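Local coordinates for glycosyltransferase Gtf1 (Streptococcus pneumoniae, PDB 4PQG), which is a glycosyltransferase of the GT-B clan that binds uridine-5'-diphosphate and 2-acetamido-2-deoxy-beta-D-glucopyranose, at residues Trp20-Ser23 and Gly24-Ala28; Tyr27-Ala30 and Tyr31-Gly34; Ala393-Ser396 and Gln397-Gln401; Phe414-Thr417 and Leu418-Ala421; Ala480-Ala483 and Tyr484-Ile488. All coordinates share one frame; numbering follows the deposited sequence.

Contact 1. Residues Trp20-Ser23 and Gly24-Ala28. With UDP (uridine-5'-diphosphate), chain C; NAG (2-acetamido-2-deoxy-beta-D-glucopyranose), chain D.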
# COMPACT_ATOMS: atom_id res chain seq x y z
N TRP A 20 -1.51 -3.84 7.06
CA TRP A 20 -1.49 -2.84 8.12
C TRP A 20 -0.50 -1.74 7.85
O TRP A 20 -0.72 -0.59 8.24
CB TRP A 20 -1.20 -3.49 9.47
CG TRP A 20 -2.39 -4.23 10.03
CD1 TRP A 20 -2.56 -5.61 10.13
CD2 TRP A 20 -3.62 -3.65 10.57
NE1 TRP A 20 -3.78 -5.90 10.69
CE2 TRP A 20 -4.46 -4.77 10.98
CE3 TRP A 20 -4.09 -2.35 10.76
CZ2 TRP A 20 -5.71 -4.58 11.55
CZ3 TRP A 20 -5.35 -2.17 11.34
CH2 TRP A 20 -6.14 -3.26 11.72
N ALA A 21 0.60 -2.07 7.17
CA ALA A 21 1.65 -1.11 6.88
C ALA A 21 1.91 -1.09 5.38
O ALA A 21 2.92 -1.62 4.91
CB ALA A 21 2.92 -1.47 7.65
N SER A 22 1.01 -0.49 4.62
CA SER A 22 1.03 -0.62 3.16
C SER A 22 1.98 0.39 2.52
O SER A 22 2.43 1.34 3.18
CB SER A 22 -0.39 -0.48 2.56
OG SER A 22 -1.35 -1.29 3.24
N SER A 23 2.29 0.16 1.25
CA SER A 23 3.12 1.04 0.44
C SER A 23 2.33 2.26 -0.04
O SER A 23 1.11 2.33 0.11
CB SER A 23 3.65 0.29 -0.77
OG SER A 23 2.67 0.23 -1.80
N GLY A 24 3.05 3.21 -0.64
CA GLY A 24 2.40 4.36 -1.24
C GLY A 24 1.42 4.03 -2.34
O GLY A 24 0.52 4.81 -2.59
N VAL A 25 1.57 2.88 -3.00
CA VAL A 25 0.57 2.46 -4.01
C VAL A 25 -0.82 2.38 -3.38
O VAL A 25 -1.80 2.92 -3.93
CB VAL A 25 0.94 1.11 -4.69
CG1 VAL A 25 -0.14 0.70 -5.70
CG2 VAL A 25 2.30 1.21 -5.39
N GLU A 26 -0.91 1.74 -2.21
CA GLU A 26 -2.16 1.61 -1.48
C GLU A 26 -2.63 2.94 -0.91
O GLU A 26 -3.85 3.24 -0.91
CB GLU A 26 -2.02 0.57 -0.35
CG GLU A 26 -1.96 -0.87 -0.87
CD GLU A 26 -0.66 -1.18 -1.58
OE1 GLU A 26 -0.70 -1.61 -2.76
OE2 GLU A 26 0.41 -0.96 -0.96
N TYR A 27 -1.70 3.75 -0.41
CA TYR A 27 -2.06 5.09 0.07
C TYR A 27 -2.55 6.00 -1.07
O TYR A 27 -3.50 6.78 -0.88
CB TYR A 27 -0.92 5.71 0.89
CG TYR A 27 -0.88 5.13 2.28
CD1 TYR A 27 -1.69 5.65 3.28
CD2 TYR A 27 -0.09 4.01 2.57
CE1 TYR A 27 -1.69 5.09 4.55
CE2 TYR A 27 -0.08 3.45 3.84
CZ TYR A 27 -0.89 3.99 4.82
OH TYR A 27 -0.91 3.47 6.07
N ALA A 28 -1.91 5.90 -2.23
CA ALA A 28 -2.37 6.61 -3.42
C ALA A 28 -3.81 6.26 -3.77
O ALA A 28 -4.60 7.13 -4.18
CB ALA A 28 -1.47 6.32 -4.62
N1 UDP C . 3.04 5.87 5.81
C2 UDP C . 2.26 5.82 6.98
N3 UDP C . 2.86 5.59 8.14
C4 UDP C . 4.18 5.40 8.25
C5 UDP C . 4.99 5.44 7.11
C6 UDP C . 4.38 5.69 5.88
O2 UDP C . 1.02 5.99 6.95
O4 UDP C . 4.67 5.20 9.39
C1' UDP C . 2.35 6.16 4.54
C2' UDP C . 2.67 7.60 4.13
O2' UDP C . 1.79 8.58 4.73
C3' UDP C . 2.56 7.60 2.62
C4' UDP C . 2.83 6.15 2.23
O4' UDP C . 2.85 5.38 3.45
O3' UDP C . 1.23 7.96 2.21
C5' UDP C . 4.18 5.97 1.54
O5' UDP C . 4.10 6.52 0.24
PA UDP C . 5.40 7.02 -0.55
O1A UDP C . 4.99 7.52 -1.90
O2A UDP C . 6.13 7.96 0.38
O3A UDP C . 6.43 5.78 -0.60
PB UDP C . 6.31 4.33 -1.28
O1B UDP C . 7.67 4.10 -1.90
O2B UDP C . 5.97 3.39 -0.13
O3B UDP C . 5.24 4.45 -2.34
C1 NAG D . 5.31 4.36 -5.06
C2 NAG D . 6.55 5.14 -5.47
C3 NAG D . 6.20 6.48 -4.80
C4 NAG D . 4.78 6.96 -5.17
C5 NAG D . 3.75 5.82 -4.99
C6 NAG D . 2.30 6.21 -5.26
C7 NAG D . 8.94 4.66 -5.46
C8 NAG D . 10.07 4.08 -4.65
N2 NAG D . 7.76 4.63 -4.87
O1 NAG D . 5.39 3.03 -4.65
O3 NAG D . 7.17 7.48 -5.05
O4 NAG D . 4.45 8.03 -4.33
O5 NAG D . 4.19 4.75 -5.83
O6 NAG D . 2.20 6.48 -6.64
O7 NAG D . 9.14 5.12 -6.59
O HOH W 1 -1.46 0.68 5.60

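Contact 2. Residues Tyr27-Ala30 and Tyr31-Gly34. With UDP (uridine-5'-diphosphate), chain C.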
# COMPACT_ATOMS: atom_id res chain seq x y z
N TYR A 27 -1.70 3.75 -0.41
CA TYR A 27 -2.06 5.09 0.07
C TYR A 27 -2.55 6.00 -1.07
O TYR A 27 -3.50 6.78 -0.88
CB TYR A 27 -0.92 5.71 0.89
CG TYR A 27 -0.88 5.13 2.28
CD1 TYR A 27 -1.69 5.65 3.28
CD2 TYR A 27 -0.09 4.01 2.57
CE1 TYR A 27 -1.69 5.09 4.55
CE2 TYR A 27 -0.08 3.45 3.84
CZ TYR A 27 -0.89 3.99 4.82
OH TYR A 27 -0.91 3.47 6.07
N ALA A 28 -1.91 5.90 -2.23
CA ALA A 28 -2.37 6.61 -3.42
C ALA A 28 -3.81 6.26 -3.77
O ALA A 28 -4.60 7.13 -4.18
CB ALA A 28 -1.47 6.32 -4.62
N GLN A 29 -4.15 4.98 -3.63
CA GLN A 29 -5.52 4.54 -3.87
C GLN A 29 -6.46 5.17 -2.84
O GLN A 29 -7.58 5.56 -3.18
CB GLN A 29 -5.63 3.02 -3.78
CG GLN A 29 -5.08 2.24 -4.96
CD GLN A 29 -5.67 0.83 -5.01
OE1 GLN A 29 -5.71 0.12 -4.01
NE2 GLN A 29 -6.18 0.45 -6.18
N ALA A 30 -6.01 5.24 -1.60
CA ALA A 30 -6.79 5.87 -0.55
C ALA A 30 -6.95 7.36 -0.83
O ALA A 30 -8.05 7.90 -0.66
CB ALA A 30 -6.17 5.63 0.82
N TYR A 31 -5.89 8.04 -1.27
CA TYR A 31 -6.04 9.43 -1.69
C TYR A 31 -7.11 9.55 -2.79
O TYR A 31 -8.02 10.38 -2.67
CB TYR A 31 -4.72 10.03 -2.17
CG TYR A 31 -3.85 10.60 -1.07
CD1 TYR A 31 -4.12 11.85 -0.49
CD2 TYR A 31 -2.73 9.89 -0.61
CE1 TYR A 31 -3.30 12.38 0.50
CE2 TYR A 31 -1.92 10.40 0.40
CZ TYR A 31 -2.21 11.65 0.95
OH TYR A 31 -1.39 12.15 1.95
N ARG A 32 -7.01 8.72 -3.83
CA ARG A 32 -7.95 8.72 -4.96
C ARG A 32 -9.40 8.50 -4.51
O ARG A 32 -10.32 9.16 -5.01
CB ARG A 32 -7.55 7.66 -5.98
CG ARG A 32 -8.16 7.85 -7.37
CD ARG A 32 -7.83 6.69 -8.29
NE ARG A 32 -6.38 6.47 -8.36
CZ ARG A 32 -5.80 5.28 -8.44
NH1 ARG A 32 -4.48 5.19 -8.48
NH2 ARG A 32 -6.53 4.17 -8.47
N ALA A 33 -9.58 7.59 -3.55
CA ALA A 33 -10.90 7.35 -2.97
C ALA A 33 -11.47 8.59 -2.31
O ALA A 33 -12.68 8.84 -2.40
CB ALA A 33 -10.83 6.20 -1.97
N GLY A 34 -10.61 9.35 -1.63
CA GLY A 34 -11.00 10.63 -1.03
C GLY A 34 -11.47 11.63 -2.07
O GLY A 34 -12.41 12.39 -1.83
N1 UDP C . 3.04 5.87 5.81
C2 UDP C . 2.26 5.82 6.98
N3 UDP C . 2.86 5.59 8.14
C4 UDP C . 4.18 5.40 8.25
C5 UDP C . 4.99 5.44 7.11
C6 UDP C . 4.38 5.69 5.88
O2 UDP C . 1.02 5.99 6.95
O4 UDP C . 4.67 5.20 9.39
C1' UDP C . 2.35 6.16 4.54
C2' UDP C . 2.67 7.60 4.13
O2' UDP C . 1.79 8.58 4.73
C3' UDP C . 2.56 7.60 2.62
C4' UDP C . 2.83 6.15 2.23
O4' UDP C . 2.85 5.38 3.45
O3' UDP C . 1.23 7.96 2.21
C5' UDP C . 4.18 5.97 1.54
O5' UDP C . 4.10 6.52 0.24
PA UDP C . 5.40 7.02 -0.55
O1A UDP C . 4.99 7.52 -1.90
O2A UDP C . 6.13 7.96 0.38
O3A UDP C . 6.43 5.78 -0.60
PB UDP C . 6.31 4.33 -1.28
O1B UDP C . 7.67 4.10 -1.90
O2B UDP C . 5.97 3.39 -0.13
O3B UDP C . 5.24 4.45 -2.34

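Contact 3. Residues Ala393-Ser396 and Gln397-Gln401. With UDP (uridine-5'-diphosphate), chain C.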
# COMPACT_ATOMS: atom_id res chain seq x y z
N ALA A 393 2.80 4.41 11.45
CA ALA A 393 1.78 5.16 12.17
C ALA A 393 0.88 6.03 11.29
O ALA A 393 1.16 6.23 10.10
CB ALA A 393 2.41 5.98 13.30
N GLU A 394 -0.22 6.50 11.86
CA GLU A 394 -1.02 7.57 11.27
C GLU A 394 -0.21 8.86 11.40
O GLU A 394 0.10 9.27 12.51
CB GLU A 394 -2.37 7.70 12.01
CG GLU A 394 -3.09 9.03 11.81
CD GLU A 394 -3.36 9.31 10.35
OE1 GLU A 394 -3.77 8.37 9.63
OE2 GLU A 394 -3.16 10.46 9.90
N LEU A 395 0.12 9.49 10.28
CA LEU A 395 1.11 10.57 10.27
C LEU A 395 0.56 11.99 10.18
O LEU A 395 1.35 12.95 10.25
CB LEU A 395 2.13 10.35 9.14
CG LEU A 395 2.90 9.03 9.05
CD1 LEU A 395 3.75 9.04 7.79
CD2 LEU A 395 3.76 8.79 10.28
N SER A 396 -0.76 12.15 10.04
CA SER A 396 -1.34 13.47 9.74
C SER A 396 -0.98 14.53 10.77
O SER A 396 -0.74 15.68 10.40
CB SER A 396 -2.86 13.38 9.56
OG SER A 396 -3.45 12.85 10.73
N GLN A 397 -0.93 14.15 12.05
CA GLN A 397 -0.59 15.06 13.15
C GLN A 397 0.89 14.98 13.56
O GLN A 397 1.33 15.70 14.46
CB GLN A 397 -1.47 14.80 14.38
CG GLN A 397 -2.97 14.79 14.11
CD GLN A 397 -3.44 16.00 13.31
OE1 GLN A 397 -3.13 17.15 13.64
NE2 GLN A 397 -4.21 15.74 12.25
N ILE A 398 1.65 14.12 12.89
CA ILE A 398 3.00 13.78 13.32
C ILE A 398 4.04 14.75 12.76
O ILE A 398 4.87 15.28 13.50
CB ILE A 398 3.35 12.31 12.95
CG1 ILE A 398 2.46 11.31 13.72
CG2 ILE A 398 4.84 12.03 13.11
CD1 ILE A 398 2.73 11.20 15.21
N TYR A 399 3.96 15.00 11.45
CA TYR A 399 4.98 15.75 10.71
C TYR A 399 5.25 17.13 11.30
O TYR A 399 6.41 17.53 11.44
CB TYR A 399 4.53 15.98 9.28
CG TYR A 399 4.53 14.78 8.36
CD1 TYR A 399 5.73 14.25 7.87
CD2 TYR A 399 3.33 14.22 7.92
CE1 TYR A 399 5.73 13.18 7.00
CE2 TYR A 399 3.32 13.15 7.04
CZ TYR A 399 4.53 12.63 6.58
OH TYR A 399 4.54 11.57 5.70
N SER A 400 4.19 17.86 11.62
CA SER A 400 4.32 19.24 12.08
C SER A 400 4.83 19.35 13.54
O SER A 400 4.90 20.45 14.09
CB SER A 400 3.01 20.02 11.85
OG SER A 400 1.93 19.43 12.55
N GLN A 401 5.20 18.21 14.13
CA GLN A 401 5.88 18.18 15.44
C GLN A 401 7.41 18.21 15.27
O GLN A 401 8.16 18.26 16.25
CB GLN A 401 5.48 16.94 16.23
CG GLN A 401 4.00 16.88 16.56
CD GLN A 401 3.63 15.65 17.38
OE1 GLN A 401 4.18 15.42 18.45
NE2 GLN A 401 2.69 14.86 16.87
N1 UDP C . 3.04 5.87 5.81
C2 UDP C . 2.26 5.82 6.98
N3 UDP C . 2.86 5.59 8.14
C4 UDP C . 4.18 5.40 8.25
C5 UDP C . 4.99 5.44 7.11
C6 UDP C . 4.38 5.69 5.88
O2 UDP C . 1.02 5.99 6.95
O4 UDP C . 4.67 5.20 9.39
C1' UDP C . 2.35 6.16 4.54
C2' UDP C . 2.67 7.60 4.13
O2' UDP C . 1.79 8.58 4.73
C3' UDP C . 2.56 7.60 2.62
C4' UDP C . 2.83 6.15 2.23
O4' UDP C . 2.85 5.38 3.45
O3' UDP C . 1.23 7.96 2.21
C5' UDP C . 4.18 5.97 1.54
O5' UDP C . 4.10 6.52 0.24
PA UDP C . 5.40 7.02 -0.55
O1A UDP C . 4.99 7.52 -1.90
O2A UDP C . 6.13 7.96 0.38
O3A UDP C . 6.43 5.78 -0.60
PB UDP C . 6.31 4.33 -1.28
O1B UDP C . 7.67 4.10 -1.90
O2B UDP C . 5.97 3.39 -0.13
O3B UDP C . 5.24 4.45 -2.34
O HOH W 2 -1.23 11.70 13.20
O HOH W 3 1.33 17.53 10.68

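Contact 4. Residues Phe414-Thr417 and Leu418-Ala421. With UDP (uridine-5'-diphosphate), chain C; NAG (2-acetamido-2-deoxy-beta-D-glucopyranose), chain D.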
# COMPACT_ATOMS: atom_id res chain seq x y z
N PHE A 414 6.81 9.74 -7.03
CA PHE A 414 6.15 10.93 -6.51
C PHE A 414 6.63 11.18 -5.10
O PHE A 414 7.27 12.20 -4.82
CB PHE A 414 4.63 10.76 -6.50
CG PHE A 414 3.88 12.02 -6.14
CD1 PHE A 414 3.87 13.12 -7.01
CD2 PHE A 414 3.17 12.11 -4.95
CE1 PHE A 414 3.17 14.27 -6.70
CE2 PHE A 414 2.45 13.27 -4.63
CZ PHE A 414 2.46 14.35 -5.51
N GLY A 415 6.32 10.22 -4.22
CA GLY A 415 6.72 10.30 -2.82
C GLY A 415 5.72 11.02 -1.95
O GLY A 415 5.87 12.22 -1.64
N LEU A 416 4.70 10.29 -1.53
CA LEU A 416 3.63 10.86 -0.75
C LEU A 416 4.10 11.49 0.56
O LEU A 416 3.56 12.52 0.95
CB LEU A 416 2.54 9.80 -0.49
CG LEU A 416 1.67 9.46 -1.73
CD1 LEU A 416 0.82 8.20 -1.50
CD2 LEU A 416 0.81 10.62 -2.21
N THR A 417 5.08 10.89 1.24
CA THR A 417 5.61 11.50 2.48
C THR A 417 6.37 12.82 2.23
O THR A 417 6.49 13.64 3.14
CB THR A 417 6.54 10.57 3.28
OG1 THR A 417 7.69 10.24 2.49
CG2 THR A 417 5.78 9.30 3.72
N LEU A 418 6.87 13.02 1.01
CA LEU A 418 7.51 14.29 0.65
C LEU A 418 6.45 15.40 0.55
O LEU A 418 6.63 16.50 1.07
CB LEU A 418 8.29 14.17 -0.65
CG LEU A 418 9.30 13.02 -0.84
CD1 LEU A 418 9.91 13.10 -2.23
CD2 LEU A 418 10.38 13.04 0.24
N MET A 419 5.34 15.09 -0.11
CA MET A 419 4.18 15.99 -0.19
C MET A 419 3.59 16.27 1.19
O MET A 419 3.33 17.41 1.57
CB MET A 419 3.10 15.39 -1.10
CG MET A 419 1.87 16.28 -1.26
SD MET A 419 0.45 15.38 -1.91
CE MET A 419 0.02 14.42 -0.45
N GLU A 420 3.40 15.20 1.95
CA GLU A 420 2.88 15.30 3.29
C GLU A 420 3.82 16.15 4.15
O GLU A 420 3.36 17.07 4.84
CB GLU A 420 2.65 13.91 3.89
CG GLU A 420 1.46 13.18 3.26
CD GLU A 420 1.45 11.65 3.47
OE1 GLU A 420 2.17 11.16 4.38
OE2 GLU A 420 0.72 10.96 2.71
N ALA A 421 5.12 15.87 4.08
CA ALA A 421 6.12 16.66 4.81
C ALA A 421 6.07 18.18 4.49
O ALA A 421 6.02 18.99 5.41
CB ALA A 421 7.52 16.08 4.60
N1 UDP C . 3.04 5.87 5.81
C2 UDP C . 2.26 5.82 6.98
N3 UDP C . 2.86 5.59 8.14
C4 UDP C . 4.18 5.40 8.25
C5 UDP C . 4.99 5.44 7.11
C6 UDP C . 4.38 5.69 5.88
O2 UDP C . 1.02 5.99 6.95
O4 UDP C . 4.67 5.20 9.39
C1' UDP C . 2.35 6.16 4.54
C2' UDP C . 2.67 7.60 4.13
O2' UDP C . 1.79 8.58 4.73
C3' UDP C . 2.56 7.60 2.62
C4' UDP C . 2.83 6.15 2.23
O4' UDP C . 2.85 5.38 3.45
O3' UDP C . 1.23 7.96 2.21
C5' UDP C . 4.18 5.97 1.54
O5' UDP C . 4.10 6.52 0.24
PA UDP C . 5.40 7.02 -0.55
O1A UDP C . 4.99 7.52 -1.90
O2A UDP C . 6.13 7.96 0.38
O3A UDP C . 6.43 5.78 -0.60
PB UDP C . 6.31 4.33 -1.28
O1B UDP C . 7.67 4.10 -1.90
O2B UDP C . 5.97 3.39 -0.13
O3B UDP C . 5.24 4.45 -2.34
C1 NAG D . 5.31 4.36 -5.06
C2 NAG D . 6.55 5.14 -5.47
C3 NAG D . 6.20 6.48 -4.80
C4 NAG D . 4.78 6.96 -5.17
C5 NAG D . 3.75 5.82 -4.99
C6 NAG D . 2.30 6.21 -5.26
C7 NAG D . 8.94 4.66 -5.46
C8 NAG D . 10.07 4.08 -4.65
N2 NAG D . 7.76 4.63 -4.87
O1 NAG D . 5.39 3.03 -4.65
O3 NAG D . 7.17 7.48 -5.05
O4 NAG D . 4.45 8.03 -4.33
O5 NAG D . 4.19 4.75 -5.83
O6 NAG D . 2.20 6.48 -6.64
O7 NAG D . 9.14 5.12 -6.59

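Contact 5. Residues Ala480-Ala483 and Tyr484-Ile488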
# COMPACT_ATOMS: atom_id res chain seq x y z
N ALA A 480 13.02 30.36 6.93
CA ALA A 480 12.84 30.63 5.50
C ALA A 480 12.47 29.36 4.70
O ALA A 480 11.63 29.40 3.80
CB ALA A 480 14.10 31.27 4.93
N MET A 481 13.13 28.25 5.02
CA MET A 481 12.90 26.98 4.32
C MET A 481 11.51 26.39 4.59
O MET A 481 10.81 25.97 3.65
CB MET A 481 13.98 25.97 4.69
CG MET A 481 15.28 26.20 3.94
SD MET A 481 16.53 25.03 4.46
CE MET A 481 17.81 25.40 3.26
N ARG A 482 11.10 26.35 5.85
CA ARG A 482 9.73 25.99 6.19
C ARG A 482 8.71 26.82 5.40
O ARG A 482 7.77 26.26 4.80
CB ARG A 482 9.49 26.10 7.70
CG ARG A 482 8.02 26.22 8.10
CD ARG A 482 7.82 26.03 9.59
NE ARG A 482 8.47 27.08 10.37
CZ ARG A 482 9.48 26.89 11.22
NH1 ARG A 482 9.98 27.92 11.89
NH2 ARG A 482 10.01 25.69 11.39
N ALA A 483 8.91 28.13 5.35
CA ALA A 483 7.97 29.02 4.69
C ALA A 483 7.90 28.70 3.20
O ALA A 483 6.82 28.70 2.60
CB ALA A 483 8.37 30.48 4.91
N TYR A 484 9.05 28.38 2.63
CA TYR A 484 9.12 28.00 1.24
C TYR A 484 8.46 26.63 0.96
O TYR A 484 7.86 26.44 -0.10
CB TYR A 484 10.57 28.03 0.75
CG TYR A 484 10.67 28.33 -0.71
CD1 TYR A 484 10.92 29.64 -1.16
CD2 TYR A 484 10.50 27.32 -1.66
CE1 TYR A 484 11.00 29.91 -2.52
CE2 TYR A 484 10.58 27.58 -3.02
CZ TYR A 484 10.83 28.88 -3.44
OH TYR A 484 10.92 29.13 -4.78
N SER A 485 8.56 25.69 1.91
CA SER A 485 7.87 24.39 1.79
C SER A 485 6.35 24.56 1.68
O SER A 485 5.72 24.02 0.77
CB SER A 485 8.20 23.46 2.97
OG SER A 485 9.45 22.82 2.79
N TYR A 486 5.78 25.33 2.62
CA TYR A 486 4.36 25.71 2.56
C TYR A 486 4.00 26.36 1.22
O TYR A 486 2.95 26.07 0.63
CB TYR A 486 4.04 26.69 3.68
CG TYR A 486 3.90 26.07 5.06
CD1 TYR A 486 3.02 25.01 5.28
CD2 TYR A 486 4.60 26.60 6.16
CE1 TYR A 486 2.87 24.46 6.55
CE2 TYR A 486 4.45 26.05 7.42
CZ TYR A 486 3.58 24.98 7.61
OH TYR A 486 3.42 24.43 8.87
N GLN A 487 4.89 27.22 0.72
CA GLN A 487 4.68 27.84 -0.58
C GLN A 487 4.61 26.80 -1.71
O GLN A 487 3.68 26.83 -2.53
CB GLN A 487 5.76 28.90 -0.86
CG GLN A 487 5.53 29.72 -2.12
CD GLN A 487 6.70 30.64 -2.41
OE1 GLN A 487 7.10 31.44 -1.57
NE2 GLN A 487 7.28 30.50 -3.61
N ILE A 488 5.59 25.89 -1.76
CA ILE A 488 5.53 24.82 -2.76
C ILE A 488 4.24 24.00 -2.59
O ILE A 488 3.58 23.67 -3.58
CB ILE A 488 6.77 23.88 -2.70
CG1 ILE A 488 8.03 24.63 -3.20
CG2 ILE A 488 6.51 22.60 -3.49
CD1 ILE A 488 9.34 23.98 -2.80

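Contact 1. Residues Trp20-Ser23 and Gly24-Ala28
The side chains of Ser-23 and Glu-26 meet over the first turn of helix 24-38 and form a capping box, with Ser-23 as the N-cap. Ser-23 OG sits between its own backbone N and carbonyl carbon (chi1 81°), close to the amides that start the helix, and accepts a weak bond from Val-25 N at 3.1 Å. The same hydroxyl donates to Glu-26 OE2 at 2.7 Å, reaching it on the syn side but 32° out of the carboxylate plane. A bend in the glutamate chain at chi2 (71°) also brings OE2 to 3.1 Å from Ser-23 N, a weak bond that closes the box. The other oxygen, OE1, is held by a salt bridge to Arg-228 and a hydrogen bond from Asn-15, which limits rotation of the carboxylate. Nearer the backbone, Glu-26 CB packs 3.5 Å from Ser-22 CB.

Tyr-27 N donates to Ser-23 O at 3.2 Å, in the carbonyl plane. The edge of its ring is set against the backbone of Ser-22 and Ser-23, with CE2 3.3 Å from Ser-22 O, while UDP C1' stands 3.7 Å above one face, over the ring centre. Its hydroxyl bonds to His-392 and to a water that accepts from Ser-22 N. Gly-24 N donates to UDP O2B at 3.0 Å, where the helix end would probably favour the negative phosphate. Residues 20-23 belong to the loop between strand 10-15 of the N-terminal parallel sheet and helix 24-38, and Ile-63 of helix 56-63 touches both Glu-26 and Tyr-27.

Contact 2. Residues Tyr27-Ala30 and Tyr31-Gly34
Tyr-27 and Tyr-31, one helical turn apart, are joined first through the backbone. Tyr-31 N donates to Tyr-27 O at 2.7 Å, and the ladder continues with Arg-32 N to Ala-28 O, Ala-33 N to Gln-29 O and Gly-34 N to Ala-30 O. This is regular alpha-helical bonding without a break.

Van der Waals contacts come next. Tyr-31 CG is anti to its carbonyl carbon (chi1 -85°), which lays the ring back along the preceding turn and brings CD2 to 3.2 Å from Tyr-27 O; Ala-28 CA and UDP O3' lie near the ring plane at its edge. The same ring packs on Leu-416 and Met-419 of helix 416-423. Ala-33 CB rests 3.5 Å from Ala-30 O. Helix 24-38 is the connecting helix of the beta-alpha-beta unit formed with strands 10-15 and 42-47, as in the Rossmann-like domains of GT-B enzymes, and Gln-29 and Ala-33 both pack on Phe-45 of the second strand.

The polar ends divide between two sides of the helix. Arg-32 runs extended through chi2 and then bends at chi3 (-55°), which carries NH2 to a salt bridge with Asp-227; its approach to Gln-29 CG on the way is loose. Gln-29 NE2 hydrogen-bonds to the same aspartate, while Asn-13 takes a further bond from Arg-32 NH2 and Asn-15 makes one with Gln-29 OE1. Elsewhere on the helix, Tyr-31 OH hydrogen-bonds to Glu-420 OE2, linking the helix to the opposing domain.

Contact 3. Residues Ala393-Ser396 and Gln397-Gln401
Leu-395 to Ile-398 make a type I beta turn, closed by Ile-398 N donating to Leu-395 O at 2.9 Å from well above the carbonyl plane (64° out of it); a 3-10 segment, 399-401, follows.

Leu-395 and Tyr-399 cross at a slant. Leu-395 CB lies 3.7 Å from Tyr-399 CE2, and its CD1 branch reaches 3.4 Å from Tyr-399 OH, whose hydrogen-bond partner is Glu-420. The same branch, with CG, also touches the uracil of UDP. The base is fixed at two points by the backbone of one residue: Ala-393 N donates to UDP O4 at 2.9 Å, and UDP N3 donates to Ala-393 O at 2.7 Å. This loop joins strand 387-391 to strand 404-406 in the six-stranded parallel sheet of the C-terminal Rossmann-like domain of the GT-B fold, and Leu-395 and Ile-398 both pack on Tyr-365 of strand 361-365.

The more exposed side of the turn is polar. Glu-394 OE2 accepts two bonds from one residue, Ser-396 N at 2.9 Å and Ser-396 OG at 2.5 Å, arriving from opposite faces of the carboxylate. Gln-397 bends at chi2 (-49°), carrying NE2 back to a weak bond with Ser-396 OG. A water bridges Glu-394 O and Gln-397 N, and a second joins Ser-396 O to Ser-400 N. Gln-401 NE2 donates to Gln-397 O at 2.9 Å.

Contact 4. Residues Phe414-Thr417 and Leu418-Ala421
The Phe-414 ring meets the sulfur of Met-419 at its edge, a Met-aromatic contact with SD in the ring plane and 4.0 Å from CE2. NAG O4 lies near this plane, and Phe-440 packs edge-to-face with the ring. The Glu-420 carboxylate turns its two oxygens to the ribose hydroxyls: OE1 accepts from UDP O2' at 2.6 Å and OE2 from UDP O3' at 3.1 Å. A chain extended beyond CG carries it there, and Tyr-399 OH also bonds to OE1 and Tyr-31 OH to OE2.

Gly-415 is the N-cap, at backbone angles that call for glycine; its O accepts from both Leu-418 N at 2.9 Å and Met-419 N. Phe-414 N donates to NAG O3 and Gly-415 N to NAG O4. Within this first turn, Leu-416 N donates to UDP O1A at 2.8 Å and Thr-417 N to UDP O2A, which may offset part of the phosphate charge. Glu-412 and Glu-420 have the spacing of the EX7E motif known from GT-B glycosyltransferases. Helix 416-423 connects strands 404-406 and 428-431 in a beta-alpha-beta unit, with Tyr-405 against Leu-418 and Ala-421, helix 436-440 against Leu-418 and Met-419, and helix 24-38 across the cleft against Leu-416.

Contact 5. Residues Ala480-Ala483 and Tyr484-Ile488
Arg-482 and Tyr-486 run out next to each other from helix 478-489 in the same direction. The touching parts are the aliphatic stem of the arginine and the CE2 corner of the ring: CG is 3.6 Å and CD 4.0 Å from Tyr-486 CE2, while the guanidinium and ring planes stand 59° apart. Arg-482 CG is anti to the backbone N (chi1 160°), which runs the stem out beside the tyrosine before it bends at chi3.

The backbone sets this spacing. Tyr-486 N donates to Arg-482 O at 3.1 Å, flanked by bonds from Ser-485 N to Met-481 O at 2.9 Å and from Gln-487 N to Ala-483 O at 3.1 Å. Further out, Tyr-486 OH is held by Thr-320 O and Ser-485 OG by Leu-426 O, so two neighbouring side chains tie the helix to the loops beside it. Ser-485 and Ile-488 also pack on Ile-422 of helix 416-423, placing this surface helix against the C-terminal Rossmann-like domain. Because the tyrosine meets methylene carbons, the pairing of Arg-482 with its ring is mainly van der Waals in character; the guanidinium stands off from the ring, so its charge probably contributes little.

How the contacts relate
Contacts 1 and 4 are buried and face each other across the cleft, where each offers a helix start to the UDP phosphates; Leu-416 CD1 packs on Gly-24 and Tyr-27. Contacts 2, 3 and 5 are only partly buried. Contact 2 continues the helix of contact 1, and contact 3 belongs to the same domain as contact 4. Contacts 2 and 3 each send a tyrosine hydroxyl to Glu-420 of contact 4; the first crosses between the domains, the second stays within the C-terminal one. Contact 3 adds recognition of the base by backbone atoms. Contact 5 stands apart, touching no ligand: plain helix bonding and aliphatic-aromatic packing near the surface, about 14 Å between its centre and that of contact 4.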